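Local coordinates for hypothetical protein (Bacillus cereus, PDB 2O3L) that is of unknown function but forms a small all-helical DUF1048 domain with a left-handed superhelix fold, in a cytoplasmic protein, at residues A[8-13]-A[45-50]; A[14-19]-A[57-62]; A[22-27]-A[66-71]. One frame throughout, in Å; residues are numbered along the deposited sequence. Where two conformers were deposited one is given.

Contact 1 of 3, residues A[8-13]-A[45-50]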
ATOM      1  N   ALA A   8       9.585  -7.180   4.169  1.00 40.09           N
ATOM      2  CA  ALA A   8      10.055  -7.256   5.553  1.00 39.55           C
ATOM      3  C   ALA A   8       9.598  -6.040   6.376  1.00 40.91           C
ATOM      4  O   ALA A   8       9.209  -6.167   7.545  1.00 39.98           O
ATOM      5  CB  ALA A   8      11.552  -7.367   5.577  1.00 41.57           C
ATOM      6  N   ARG A   9       9.635  -4.863   5.761  1.00 39.30           N
ATOM      7  CA  ARG A   9       9.125  -3.686   6.388  1.00 38.92           C
ATOM      8  C   ARG A   9       7.638  -3.777   6.683  1.00 40.11           C
ATOM      9  O   ARG A   9       7.171  -3.269   7.717  1.00 38.89           O
ATOM     10  CB  ARG A   9       9.450  -2.476   5.536  1.00 39.68           C
ATOM     11  CG  ARG A   9      10.965  -2.242   5.539  1.00 44.76           C
ATOM     12  CD  ARG A   9      11.442  -1.203   4.551  1.00 44.38           C
ATOM     13  NE  ARG A   9      10.574  -0.041   4.580  1.00 49.77           N
ATOM     14  CZ  ARG A   9      10.798   1.073   3.909  1.00 51.60           C
ATOM     15  NH1 ARG A   9      11.897   1.208   3.165  1.00 61.75           N
ATOM     16  NH2 ARG A   9       9.926   2.066   4.023  1.00 47.60           N
ATOM     17  N   VAL A  10       6.882  -4.421   5.793  1.00 36.90           N
ATOM     18  CA  VAL A  10       5.446  -4.616   6.020  1.00 40.73           C
ATOM     19  C   VAL A  10       5.245  -5.536   7.220  1.00 39.02           C
ATOM     20  O   VAL A  10       4.428  -5.271   8.075  1.00 40.46           O
ATOM     21  CB  VAL A  10       4.722  -5.192   4.776  1.00 41.99           C
ATOM     22  CG1 VAL A  10       3.297  -5.570   5.088  1.00 43.09           C
ATOM     23  CG2 VAL A  10       4.704  -4.135   3.658  1.00 47.50           C
ATOM     24  N   ALA A  11       6.048  -6.572   7.295  1.00 40.62           N
ATOM     25  CA  ALA A  11       5.964  -7.541   8.368  1.00 40.07           C
ATOM     26  C   ALA A  11       6.318  -6.936   9.706  1.00 40.43           C
ATOM     27  O   ALA A  11       6.013  -7.532  10.726  1.00 39.87           O
ATOM     28  CB  ALA A  11       6.851  -8.710   8.068  1.00 41.04           C
ATOM     29  N   ALA A  12       6.942  -5.758   9.711  1.00 38.49           N
ATOM     30  CA  ALA A  12       7.353  -5.144  10.970  1.00 39.43           C
ATOM     31  C   ALA A  12       6.242  -4.223  11.446  1.00 39.11           C
ATOM     32  O   ALA A  12       6.256  -3.778  12.548  1.00 38.83           O
ATOM     33  CB  ALA A  12       8.646  -4.357  10.806  1.00 39.36           C
ATOM     34  N   LEU A  13       5.270  -3.942  10.605  1.00 38.07           N
ATOM     35  CA  LEU A  13       4.143  -3.111  11.010  1.00 39.29           C
ATOM     36  C   LEU A  13       3.152  -3.878  11.878  1.00 38.53           C
ATOM     37  O   LEU A  13       3.161  -5.124  11.902  1.00 38.48           O
ATOM     38  CB  LEU A  13       3.415  -2.611   9.779  1.00 42.13           C
ATOM     39  CG  LEU A  13       4.224  -1.778   8.765  1.00 41.36           C
ATOM     40  CD1 LEU A  13       3.415  -1.579   7.502  1.00 48.99           C
ATOM     41  CD2 LEU A  13       4.640  -0.446   9.346  1.00 50.58           C
ATOM     42  N   GLU A  45       5.776   3.391  -2.082  1.00 38.32           N
ATOM     43  CA  GLU A  45       5.369   4.665  -1.531  1.00 40.54           C
ATOM     44  C   GLU A  45       4.375   4.436  -0.411  1.00 38.44           C
ATOM     45  O   GLU A  45       4.422   5.102   0.630  1.00 38.94           O
ATOM     46  CB  GLU A  45       4.794   5.601  -2.595  1.00 38.70           C
ATOM     47  CG  GLU A  45       5.801   6.061  -3.614  1.00 40.43           C
ATOM     48  CD  GLU A  45       6.857   7.033  -3.080  1.00 31.82           C
ATOM     49  OE1 GLU A  45       6.857   7.379  -1.866  1.00 38.64           O
ATOM     50  OE2 GLU A  45       7.664   7.473  -3.910  1.00 33.90           O
ATOM     51  N   LEU A  46       3.483   3.486  -0.616  1.00 37.55           N
ATOM     52  CA  LEU A  46       2.480   3.206   0.379  1.00 39.44           C
ATOM     53  C   LEU A  46       3.100   2.646   1.676  1.00 41.35           C
ATOM     54  O   LEU A  46       2.615   2.966   2.782  1.00 41.65           O
ATOM     55  CB  LEU A  46       1.417   2.268  -0.151  1.00 41.71           C
ATOM     56  CG  LEU A  46       0.258   1.958   0.817  1.00 49.00           C
ATOM     57  CD1 LEU A  46      -0.645   3.181   0.934  1.00 46.49           C
ATOM     58  CD2 LEU A  46      -0.519   0.771   0.281  1.00 49.84           C
ATOM     59  N   ILE A  47       4.172   1.863   1.554  1.00 37.72           N
ATOM     60  CA  ILE A  47       4.851   1.329   2.734  1.00 36.60           C
ATOM     61  C   ILE A  47       5.555   2.465   3.490  1.00 39.25           C
ATOM     62  O   ILE A  47       5.588   2.466   4.713  1.00 38.62           O
ATOM     63  CB  ILE A  47       5.876   0.243   2.324  1.00 37.80           C
ATOM     64  CG1 ILE A  47       5.109  -0.990   1.806  1.00 44.86           C
ATOM     65  CG2 ILE A  47       6.821  -0.117   3.462  1.00 41.30           C
ATOM     66  CD1 ILE A  47       5.941  -1.935   0.965  1.00 47.23           C
ATOM     67  N   ASP A  48       6.140   3.424   2.774  1.00 37.84           N
ATOM     68  CA  ASP A  48       6.681   4.604   3.440  1.00 39.00           C
ATOM     69  C   ASP A  48       5.574   5.320   4.238  1.00 39.26           C
ATOM     70  O   ASP A  48       5.785   5.757   5.366  1.00 40.03           O
ATOM     71  CB  ASP A  48       7.294   5.595   2.456  1.00 37.14           C
ATOM     72  CG  ASP A  48       8.737   5.297   2.127  1.00 48.56           C
ATOM     73  OD1 ASP A  48       9.366   4.515   2.854  1.00 52.12           O
ATOM     74  OD2 ASP A  48       9.251   5.858   1.140  1.00 50.58           O
ATOM     75  N   LEU A  49       4.419   5.481   3.622  1.00 39.87           N
ATOM     76  CA  LEU A  49       3.307   6.201   4.265  1.00 40.38           C
ATOM     77  C   LEU A  49       2.790   5.415   5.496  1.00 38.64           C
ATOM     78  O   LEU A  49       2.567   5.984   6.537  1.00 39.72           O
ATOM     79  CB  LEU A  49       2.184   6.404   3.273  1.00 38.39           C
ATOM     80  CG  LEU A  49       0.951   7.206   3.712  1.00 46.10           C
ATOM     81  CD1 LEU A  49       1.253   8.650   3.718  1.00 41.87           C
ATOM     82  CD2 LEU A  49      -0.238   6.931   2.795  1.00 44.18           C
ATOM     83  N   PHE A  50       2.603   4.116   5.343  1.00 38.70           N
ATOM     84  CA  PHE A  50       2.184   3.252   6.424  1.00 39.85           C
ATOM     85  C   PHE A  50       3.219   3.186   7.552  1.00 41.97           C
ATOM     86  O   PHE A  50       2.843   3.232   8.735  1.00 43.09           O
ATOM     87  CB  PHE A  50       1.887   1.831   5.914  1.00 40.66           C
ATOM     88  CG  PHE A  50       0.518   1.630   5.339  1.00 38.03           C
ATOM     89  CD1 PHE A  50      -0.268   2.669   4.923  1.00 40.03           C
ATOM     90  CD2 PHE A  50       0.031   0.325   5.167  1.00 42.48           C
ATOM     91  CE1 PHE A  50      -1.536   2.439   4.367  1.00 40.47           C
ATOM     92  CE2 PHE A  50      -1.237   0.096   4.651  1.00 44.80           C
ATOM     93  CZ  PHE A  50      -2.026   1.154   4.234  1.00 40.71           C
TER
HETATM   94  O   HOH W   1      12.219   4.091   1.281  1.00 56.34           O

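Contact 2 of 3, residues A[14-19]-A[57-62]. With GOL (glycerol), chain C.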
ATOM      1  N   PRO A  14       2.292  -3.148  12.612  1.00 40.17           N
ATOM      2  CA  PRO A  14       1.264  -3.830  13.413  1.00 41.56           C
ATOM      3  C   PRO A  14       0.386  -4.694  12.498  1.00 42.77           C
ATOM      4  O   PRO A  14       0.276  -4.398  11.296  1.00 40.12           O
ATOM      5  CB  PRO A  14       0.473  -2.675  14.015  1.00 41.61           C
ATOM      6  CG  PRO A  14       1.460  -1.489  14.022  1.00 42.90           C
ATOM      7  CD  PRO A  14       2.258  -1.677  12.786  1.00 42.51           C
ATOM      8  N   GLU A  15      -0.214  -5.737  13.063  1.00 38.28           N
ATOM      9  CA  GLU A  15      -0.981  -6.711  12.292  1.00 42.17           C
ATOM     10  C   GLU A  15      -2.108  -6.064  11.448  1.00 42.64           C
ATOM     11  O   GLU A  15      -2.333  -6.470  10.309  1.00 43.47           O
ATOM     12  CB  GLU A  15      -1.549  -7.837  13.196  1.00 40.98           C
ATOM     13  N   ASP A  16      -2.790  -5.055  11.980  1.00 42.31           N
ATOM     14  CA  ASP A  16      -3.856  -4.446  11.207  0.50 43.08           C
ATOM     15  C   ASP A  16      -3.317  -3.718   9.971  1.00 42.95           C
ATOM     16  O   ASP A  16      -3.940  -3.771   8.909  1.00 40.76           O
ATOM     17  CB  ASP A  16      -4.802  -3.578  12.049  0.50 42.20           C
ATOM     18  CG  ASP A  16      -4.111  -2.475  12.838  0.50 48.54           C
ATOM     19  OD1 ASP A  16      -2.894  -2.209  12.697  0.50 46.34           O
ATOM     20  OD2 ASP A  16      -4.847  -1.843  13.630  0.50 51.50           O
ATOM     21  N   TYR A  17      -2.151  -3.072  10.100  1.00 41.09           N
ATOM     22  CA  TYR A  17      -1.477  -2.462   8.967  1.00 39.81           C
ATOM     23  C   TYR A  17      -1.092  -3.530   7.937  1.00 38.87           C
ATOM     24  O   TYR A  17      -1.187  -3.316   6.718  1.00 40.29           O
ATOM     25  CB  TYR A  17      -0.218  -1.703   9.407  1.00 38.62           C
ATOM     26  CG  TYR A  17      -0.427  -0.264   9.798  1.00 40.73           C
ATOM     27  CD1 TYR A  17      -0.835   0.084  11.106  1.00 41.34           C
ATOM     28  CD2 TYR A  17      -0.197   0.776   8.872  1.00 41.96           C
ATOM     29  CE1 TYR A  17      -1.028   1.431  11.472  1.00 36.69           C
ATOM     30  CE2 TYR A  17      -0.389   2.134   9.220  1.00 43.70           C
ATOM     31  CZ  TYR A  17      -0.804   2.444  10.518  1.00 45.19           C
ATOM     32  OH  TYR A  17      -0.987   3.735  10.863  1.00 43.02           O
ATOM     33  N   GLN A  18      -0.631  -4.665   8.422  1.00 40.24           N
ATOM     34  CA  GLN A  18      -0.280  -5.766   7.549  1.00 41.54           C
ATOM     35  C   GLN A  18      -1.462  -6.266   6.747  1.00 42.44           C
ATOM     36  O   GLN A  18      -1.296  -6.544   5.559  1.00 40.14           O
ATOM     37  CB  GLN A  18       0.335  -6.920   8.319  1.00 42.02           C
ATOM     38  CG  GLN A  18       1.679  -6.522   8.969  1.00 40.29           C
ATOM     39  CD  GLN A  18       2.327  -7.700   9.655  1.00 49.24           C
ATOM     40  OE1 GLN A  18       2.413  -8.766   9.078  1.00 43.74           O
ATOM     41  NE2 GLN A  18       2.757  -7.517  10.901  1.00 43.76           N
ATOM     42  N   PHE A  19      -2.639  -6.380   7.376  1.00 38.73           N
ATOM     43  CA  PHE A  19      -3.784  -6.994   6.701  1.00 37.19           C
ATOM     44  C   PHE A  19      -4.273  -6.039   5.625  1.00 36.29           C
ATOM     45  O   PHE A  19      -4.596  -6.432   4.484  1.00 36.72           O
ATOM     46  CB  PHE A  19      -4.882  -7.312   7.704  1.00 40.15           C
ATOM     47  CG  PHE A  19      -6.031  -8.065   7.119  1.00 41.96           C
ATOM     48  CD1 PHE A  19      -5.890  -9.392   6.758  1.00 47.89           C
ATOM     49  CD2 PHE A  19      -7.264  -7.442   6.932  1.00 53.24           C
ATOM     50  CE1 PHE A  19      -6.962 -10.120   6.205  1.00 50.40           C
ATOM     51  CE2 PHE A  19      -8.339  -8.137   6.368  1.00 48.56           C
ATOM     52  CZ  PHE A  19      -8.189  -9.500   6.018  1.00 51.55           C
ATOM     53  N   GLY A  57       1.670   6.727  15.465  1.00 39.11           N
ATOM     54  CA  GLY A  57       0.664   6.133  16.308  1.00 38.94           C
ATOM     55  C   GLY A  57      -0.748   6.216  15.756  1.00 40.45           C
ATOM     56  O   GLY A  57      -1.721   6.057  16.511  1.00 36.08           O
ATOM     57  N   ARG A  58      -0.885   6.406  14.436  1.00 38.96           N
ATOM     58  CA  ARG A  58      -2.210   6.435  13.847  1.00 38.21           C
ATOM     59  C   ARG A  58      -2.668   5.035  13.540  1.00 40.41           C
ATOM     60  O   ARG A  58      -1.878   4.130  13.311  1.00 40.54           O
ATOM     61  CB  ARG A  58      -2.252   7.249  12.544  1.00 40.72           C
ATOM     62  CG  ARG A  58      -1.769   8.632  12.653  1.00 39.11           C
ATOM     63  CD  ARG A  58      -2.748   9.494  13.457  1.00 34.43           C
ATOM     64  NE  ARG A  58      -4.084   9.568  12.893  1.00 36.14           N
ATOM     65  CZ  ARG A  58      -4.479  10.503  12.013  1.00 40.41           C
ATOM     66  NH1 ARG A  58      -3.635  11.430  11.543  1.00 36.97           N
ATOM     67  NH2 ARG A  58      -5.715  10.501  11.579  1.00 41.77           N
ATOM     68  N   GLN A  59      -3.973   4.893  13.439  1.00 41.73           N
ATOM     69  CA  GLN A  59      -4.558   3.620  13.050  0.50 43.86           C
ATOM     70  C   GLN A  59      -4.621   3.542  11.510  1.00 43.03           C
ATOM     71  O   GLN A  59      -4.891   4.538  10.838  1.00 41.01           O
ATOM     72  CB  GLN A  59      -5.955   3.478  13.681  0.50 43.84           C
ATOM     73  CG  GLN A  59      -5.940   3.353  15.228  0.50 52.21           C
ATOM     74  CD  GLN A  59      -5.452   1.999  15.717  0.50 50.86           C
ATOM     75  OE1 GLN A  59      -5.574   0.995  15.024  0.50 67.13           O
ATOM     76  NE2 GLN A  59      -4.901   1.972  16.912  0.50 56.36           N
ATOM     77  N   VAL A  60      -4.400   2.342  10.954  1.00 42.52           N
ATOM     78  CA  VAL A  60      -4.341   2.198   9.522  1.00 40.90           C
ATOM     79  C   VAL A  60      -5.578   2.713   8.793  1.00 41.63           C
ATOM     80  O   VAL A  60      -5.453   3.378   7.772  1.00 44.62           O
ATOM     81  CB  VAL A  60      -3.922   0.766   9.051  1.00 43.39           C
ATOM     82  CG1 VAL A  60      -5.009  -0.252   9.324  1.00 40.96           C
ATOM     83  CG2 VAL A  60      -3.544   0.820   7.557  1.00 45.57           C
ATOM     84  N   LEU A  61      -6.764   2.489   9.340  1.00 41.84           N
ATOM     85  CA  LEU A  61      -7.979   2.938   8.665  1.00 40.07           C
ATOM     86  C   LEU A  61      -8.207   4.428   8.669  1.00 37.22           C
ATOM     87  O   LEU A  61      -9.084   4.912   7.927  1.00 38.06           O
ATOM     88  CB  LEU A  61      -9.216   2.203   9.183  1.00 40.07           C
ATOM     89  CG  LEU A  61      -9.209   0.677   8.885  1.00 45.81           C
ATOM     90  CD1 LEU A  61     -10.501   0.076   9.476  1.00 47.48           C
ATOM     91  CD2 LEU A  61      -9.055   0.248   7.391  1.00 40.03           C
ATOM     92  N   ASP A  62      -7.491   5.153   9.513  1.00 38.82           N
ATOM     93  CA  ASP A  62      -7.394   6.634   9.399  1.00 42.47           C
ATOM     94  C   ASP A  62      -6.720   7.020   8.058  1.00 40.17           C
ATOM     95  O   ASP A  62      -6.991   8.071   7.477  1.00 39.67           O
ATOM     96  CB  ASP A  62      -6.526   7.261  10.527  1.00 44.27           C
ATOM     97  CG  ASP A  62      -7.135   7.136  11.963  1.00 53.08           C
ATOM     98  OD1 ASP A  62      -8.179   6.508  12.125  1.00 48.24           O
ATOM     99  OD2 ASP A  62      -6.539   7.690  12.934  1.00 56.63           O
TER
HETATM  100  C1  GOL C   2      -1.422   0.168  15.823  1.00 71.00           C
HETATM  101  O1  GOL C   2      -2.135  -0.119  14.628  1.00 56.68           O
HETATM  102  C2  GOL C   2      -1.162   1.665  16.089  1.00 67.14           C
HETATM  103  O2  GOL C   2      -2.349   2.398  15.918  1.00 79.33           O
HETATM  104  C3  GOL C   2      -0.061   2.286  15.228  1.00 60.27           C
HETATM  105  O3  GOL C   2       1.210   2.220  15.872  1.00 58.23           O

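Contact 3 of 3, residues A[22-27]-A[66-71]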
ATOM      1  N   LYS A  22      -1.964  -6.016   2.627  1.00 39.43           N
ATOM      2  CA  LYS A  22      -2.253  -7.205   1.841  1.00 41.28           C
ATOM      3  C   LYS A  22      -3.527  -7.048   1.009  1.00 40.53           C
ATOM      4  O   LYS A  22      -3.573  -7.470  -0.152  1.00 38.30           O
ATOM      5  CB  LYS A  22      -2.411  -8.389   2.778  1.00 40.09           C
ATOM      6  CG  LYS A  22      -2.729  -9.678   2.061  1.00 46.47           C
ATOM      7  CD  LYS A  22      -2.700 -10.908   2.994  1.00 48.34           C
ATOM      8  CE  LYS A  22      -3.923 -11.026   3.873  1.00 55.30           C
ATOM      9  NZ  LYS A  22      -3.922 -12.387   4.407  1.00 68.70           N
ATOM     10  N   LYS A  23      -4.550  -6.441   1.605  1.00 40.75           N
ATOM     11  CA  LYS A  23      -5.801  -6.166   0.883  1.00 40.27           C
ATOM     12  C   LYS A  23      -5.522  -5.275  -0.366  1.00 37.42           C
ATOM     13  O   LYS A  23      -5.933  -5.585  -1.444  1.00 39.06           O
ATOM     14  CB  LYS A  23      -6.848  -5.549   1.807  1.00 38.88           C
ATOM     15  CG  LYS A  23      -7.542  -6.505   2.770  1.00 38.00           C
ATOM     16  CD  LYS A  23      -8.529  -5.816   3.734  1.00 37.62           C
ATOM     17  CE  LYS A  23      -9.625  -4.993   3.034  1.00 44.49           C
ATOM     18  NZ  LYS A  23     -10.815  -4.566   3.891  1.00 42.01           N
ATOM     19  N   ILE A  24      -4.774  -4.209  -0.185  1.00 39.81           N
ATOM     20  CA  ILE A  24      -4.408  -3.272  -1.233  1.00 36.54           C
ATOM     21  C   ILE A  24      -3.517  -3.883  -2.307  1.00 37.40           C
ATOM     22  O   ILE A  24      -3.719  -3.663  -3.512  1.00 34.26           O
ATOM     23  CB  ILE A  24      -3.688  -2.089  -0.614  1.00 39.73           C
ATOM     24  CG1 ILE A  24      -4.672  -1.326   0.269  1.00 38.27           C
ATOM     25  CG2 ILE A  24      -3.157  -1.163  -1.706  1.00 36.13           C
ATOM     26  CD1 ILE A  24      -4.034  -0.218   1.056  1.00 40.62           C
ATOM     27  N   GLN A  25      -2.531  -4.659  -1.868  1.00 35.72           N
ATOM     28  CA  GLN A  25      -1.669  -5.368  -2.817  1.00 40.49           C
ATOM     29  C   GLN A  25      -2.508  -6.297  -3.707  1.00 40.17           C
ATOM     30  O   GLN A  25      -2.389  -6.295  -4.953  1.00 38.16           O
ATOM     31  CB  GLN A  25      -0.598  -6.136  -2.046  1.00 41.68           C
ATOM     32  CG  GLN A  25       0.427  -6.779  -2.896  1.00 52.16           C
ATOM     33  CD  GLN A  25       1.537  -7.364  -2.073  1.00 53.11           C
ATOM     34  OE1 GLN A  25       1.269  -8.034  -1.078  1.00 57.88           O
ATOM     35  NE2 GLN A  25       2.801  -7.118  -2.479  1.00 46.82           N
ATOM     36  N   ASN A  26      -3.414  -7.042  -3.092  1.00 37.79           N
ATOM     37  CA  ASN A  26      -4.260  -7.917  -3.868  1.00 37.78           C
ATOM     38  C   ASN A  26      -5.206  -7.123  -4.779  1.00 35.72           C
ATOM     39  O   ASN A  26      -5.452  -7.515  -5.932  1.00 35.29           O
ATOM     40  CB  ASN A  26      -5.026  -8.882  -2.965  1.00 37.52           C
ATOM     41  CG  ASN A  26      -4.168 -10.058  -2.529  1.00 48.87           C
ATOM     42  OD1 ASN A  26      -3.906 -10.977  -3.319  1.00 57.13           O
ATOM     43  ND2 ASN A  26      -3.703 -10.028  -1.282  1.00 44.75           N
ATOM     44  N   TYR A  27      -5.758  -6.038  -4.265  1.00 35.09           N
ATOM     45  CA  TYR A  27      -6.692  -5.246  -5.064  1.00 34.68           C
ATOM     46  C   TYR A  27      -5.961  -4.760  -6.354  1.00 34.41           C
ATOM     47  O   TYR A  27      -6.464  -4.865  -7.474  1.00 34.40           O
ATOM     48  CB  TYR A  27      -7.256  -4.084  -4.270  1.00 33.76           C
ATOM     49  CG  TYR A  27      -8.242  -3.272  -5.081  1.00 32.48           C
ATOM     50  CD1 TYR A  27      -7.804  -2.295  -5.996  1.00 37.74           C
ATOM     51  CD2 TYR A  27      -9.590  -3.463  -4.942  1.00 36.20           C
ATOM     52  CE1 TYR A  27      -8.718  -1.540  -6.734  1.00 32.73           C
ATOM     53  CE2 TYR A  27     -10.522  -2.727  -5.680  1.00 39.99           C
ATOM     54  CZ  TYR A  27     -10.082  -1.783  -6.575  1.00 36.35           C
ATOM     55  OH  TYR A  27     -11.009  -1.101  -7.290  1.00 38.63           O
ATOM     56  N   GLU A  66     -12.407   3.543   5.593  1.00 40.60           N
ATOM     57  CA  GLU A  66     -12.931   2.205   5.811  1.00 44.73           C
ATOM     58  C   GLU A  66     -13.068   1.457   4.516  1.00 41.58           C
ATOM     59  O   GLU A  66     -12.952   0.224   4.482  1.00 40.45           O
ATOM     60  CB  GLU A  66     -14.268   2.265   6.560  1.00 44.93           C
ATOM     61  CG  GLU A  66     -14.031   2.519   8.062  1.00 58.23           C
ATOM     62  CD  GLU A  66     -15.283   2.352   8.922  1.00 58.33           C
ATOM     63  OE1 GLU A  66     -16.424   2.320   8.372  1.00 71.82           O
ATOM     64  OE2 GLU A  66     -15.104   2.260  10.156  1.00 78.22           O
ATOM     65  N   ASP A  67     -13.346   2.199   3.446  1.00 38.85           N
ATOM     66  CA  ASP A  67     -13.461   1.607   2.134  1.00 37.54           C
ATOM     67  C   ASP A  67     -12.082   1.459   1.466  1.00 39.24           C
ATOM     68  O   ASP A  67     -11.660   2.310   0.692  1.00 36.39           O
ATOM     69  CB  ASP A  67     -14.394   2.439   1.261  1.00 38.48           C
ATOM     70  CG  ASP A  67     -14.724   1.759  -0.050  1.00 37.66           C
ATOM     71  OD1 ASP A  67     -14.114   0.700  -0.357  1.00 42.05           O
ATOM     72  OD2 ASP A  67     -15.586   2.299  -0.777  1.00 50.49           O
ATOM     73  N   VAL A  68     -11.417   0.341   1.747  1.00 39.33           N
ATOM     74  CA  VAL A  68     -10.062   0.088   1.266  1.00 41.11           C
ATOM     75  C   VAL A  68     -10.043  -0.084  -0.249  1.00 40.41           C
ATOM     76  O   VAL A  68      -9.107   0.340  -0.902  1.00 41.45           O
ATOM     77  CB  VAL A  68      -9.422  -1.135   1.999  1.00 41.25           C
ATOM     78  CG1 VAL A  68      -8.050  -1.501   1.430  1.00 43.53           C
ATOM     79  CG2 VAL A  68      -9.322  -0.828   3.469  1.00 40.67           C
ATOM     80  N   ALA A  69     -11.090  -0.664  -0.832  1.00 40.51           N
ATOM     81  CA  ALA A  69     -11.126  -0.804  -2.284  1.00 40.50           C
ATOM     82  C   ALA A  69     -11.104   0.556  -2.963  1.00 39.21           C
ATOM     83  O   ALA A  69     -10.426   0.744  -3.957  1.00 41.09           O
ATOM     84  CB  ALA A  69     -12.371  -1.602  -2.741  1.00 39.70           C
ATOM     85  N   SER A  70     -11.834   1.518  -2.406  1.00 40.18           N
ATOM     86  CA  SER A  70     -11.885   2.828  -2.995  1.00 41.37           C
ATOM     87  C   SER A  70     -10.532   3.553  -2.837  1.00 40.99           C
ATOM     88  O   SER A  70     -10.111   4.265  -3.745  1.00 40.20           O
ATOM     89  CB  SER A  70     -13.044   3.620  -2.415  1.00 41.20           C
ATOM     90  OG  SER A  70     -12.923   4.950  -2.802  1.00 48.13           O
ATOM     91  N   PHE A  71      -9.854   3.344  -1.714  1.00 37.49           N
ATOM     92  CA  PHE A  71      -8.493   3.820  -1.519  1.00 38.31           C
ATOM     93  C   PHE A  71      -7.530   3.234  -2.582  1.00 39.79           C
ATOM     94  O   PHE A  71      -6.807   3.969  -3.256  1.00 36.57           O
ATOM     95  CB  PHE A  71      -7.994   3.444  -0.119  1.00 36.63           C
ATOM     96  CG  PHE A  71      -6.613   3.919   0.174  1.00 36.92           C
ATOM     97  CD1 PHE A  71      -6.380   5.250   0.471  1.00 37.90           C
ATOM     98  CD2 PHE A  71      -5.532   3.060   0.102  1.00 37.36           C
ATOM     99  CE1 PHE A  71      -5.080   5.694   0.726  1.00 37.22           C
ATOM    100  CE2 PHE A  71      -4.237   3.495   0.346  1.00 40.88           C
ATOM    101  CZ  PHE A  71      -4.013   4.829   0.647  1.00 37.03           C
TER
HETATM  102  O   HOH W   2     -12.739  -2.585   2.765  1.00 34.01           O

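Contact 1 of 3, residues A[8-13]-A[45-50]
In the left-handed superhelix of this DUF1048 domain, the end of helix 2-11 meets the middle of helix 36-56, with Arg9, Val10 and Leu13 meeting Ile47, Asp48 and Phe50. The Asp48 carboxylate turns back to reach Arg9, whose NH2 donates to OD1 at 2.8 Å in a salt bridge. The carboxylate oxygen lies nearly in the guanidinium plane, with the two planes 29° apart. The long arginine chain is bent at chi3 (44°). Ile47 CG2 lies obliquely beside the guanidinium, 3.8 Å from NH2, so the methyl packs against the same group that makes the salt bridge. Water 1 donates to Asp48 OD1 at 3.3 Å and weakly accepts from Arg9 NH1. Glu51, three residues after Asp48 on the same helix, forms a second salt bridge with Arg9 NH2, so two carboxylates share one nitrogen.

Beneath this charged edge the contact is apolar, and Val10 and Ile47 suit it by their compact branched side chains. Val10 CG2 touches Ile47 CG1 at 3.7 Å, the side chains crossing at about a right angle, and Phe21 of helix 15-31 packs on both. Where the chain leaves the first helix, Leu13 CD1 reaches Phe50 CB at 4.1 Å.

Contact 2 of 3, residues A[14-19]-A[57-62]
Arg58, Gln59 and Val60 meet Tyr17 and Asp16 where the chain turns out of helix 36-56 toward helix 60-64. Gly57 opens this turn with a positive phi (91°) in a Schellman motif; a side chain here would press on the preceding carbonyl oxygen, and glycine avoids that.

Arg58 contributes its backbone: Tyr17 OH donates to Arg58 O at 2.6 Å. The oxygen lies at the edge of the phenol ring, while the hydroxyl stands above the carbonyl plane, 60° out of it. The Arg58 side chain turns away, bending at chi2 and chi3, and grips Asp62 side-on: NE and NH2 both donate to OD2, NE at 3.1 Å on the anti lone pair. This salt bridge ties the turn to the short helix that follows.

The end of Gln59 comes near the Asp16 carboxylate. A glycerol, probably from the crystallisation liquor, sits beside them; its O1 donates to Asp16 OD1 at 2.9 Å.

Val60 is the apolar centre. Its CB lies over the middle of the Tyr17 ring, 3.5 Å from the centroid and 3° off the normal, a CH-pi contact. CG2, anti to the backbone N, lies over the same face and touches CD2 at 3.6 Å, and CG1 packs on Asp16 O at 3.7 Å. A beta-branched residue suits the place because its branching at CB puts carbon directly over the ring with little chain to order. Phe50 of helix 36-56 meets Tyr17 edge-to-face and also touches Val60.

Tyrosine thus serves both needs, an apolar face and a polar tip, in an arrangement typical of a Schellman-ended helix followed by a short extended link into a new helix, here packed against helix 15-31, where Val60 and Leu61 touch Val20, in a small all-helical domain.

Contact 3 of 3, residues A[22-27]-A[66-71]
Tyr27 sets CG anti to its backbone N (chi1 -179°), which starts the ring toward Ala69, and Ile24 places CG1 beside its own backbone N (chi1 -66°), where it meets Val68. The Tyr27 ring touches Ala69 CB with CE2 at 3.6 Å, and Ala69 O stands 3.6 Å above one ring face, offset toward the rim. The small alanine allows the flat ring to come close to the backbone of helix 68-82.

Ile24 CG1 meets Val68 CG1 at 3.6 Å, the two side chains crossing at about a right angle. Its terminal CD1 goes on to Phe71 CD2 at 3.7 Å, approaching the ring obliquely. Lys23, bent at chi3, lays its CE 4.0 Å from Val68 CB, while NZ donates to water 2, which in turn donates to Glu66 O.

Ahead of the helix, Asp67 is its N-cap: Ser70 N donates to OD1 at 3.2 Å, from above the carboxylate plane, so the cap satisfies an N-H of the first turn. Between residues 22-27 and 66-71 no direct hydrogen bond forms and apolar fit does the work; the Tyr27 hydroxyl adds a polar tie to the same helix at Asp73.

Overall arrangement
Contact 1 is the most buried of the three, with an aliphatic core edged by a salt bridge; contacts 2 and 3 are partly buried and run out to the surface. Contacts 2 and 3 share helix 15-31, one near its start and the other farther along, whereas contact 1 joins the helices before and after it, 2-11 and 36-56. Their chemistry differs accordingly: charge pairing beside branched aliphatics in contact 1, a phenol hydrogen bond with CH-pi packing in contact 2, and apolar fit in contact 3, with no direct hydrogen bond between its two segments. Leu46 links contacts 1 and 3 by touching Ile24 and Phe71, and Leu61 reaches Val68 between contacts 2 and 3.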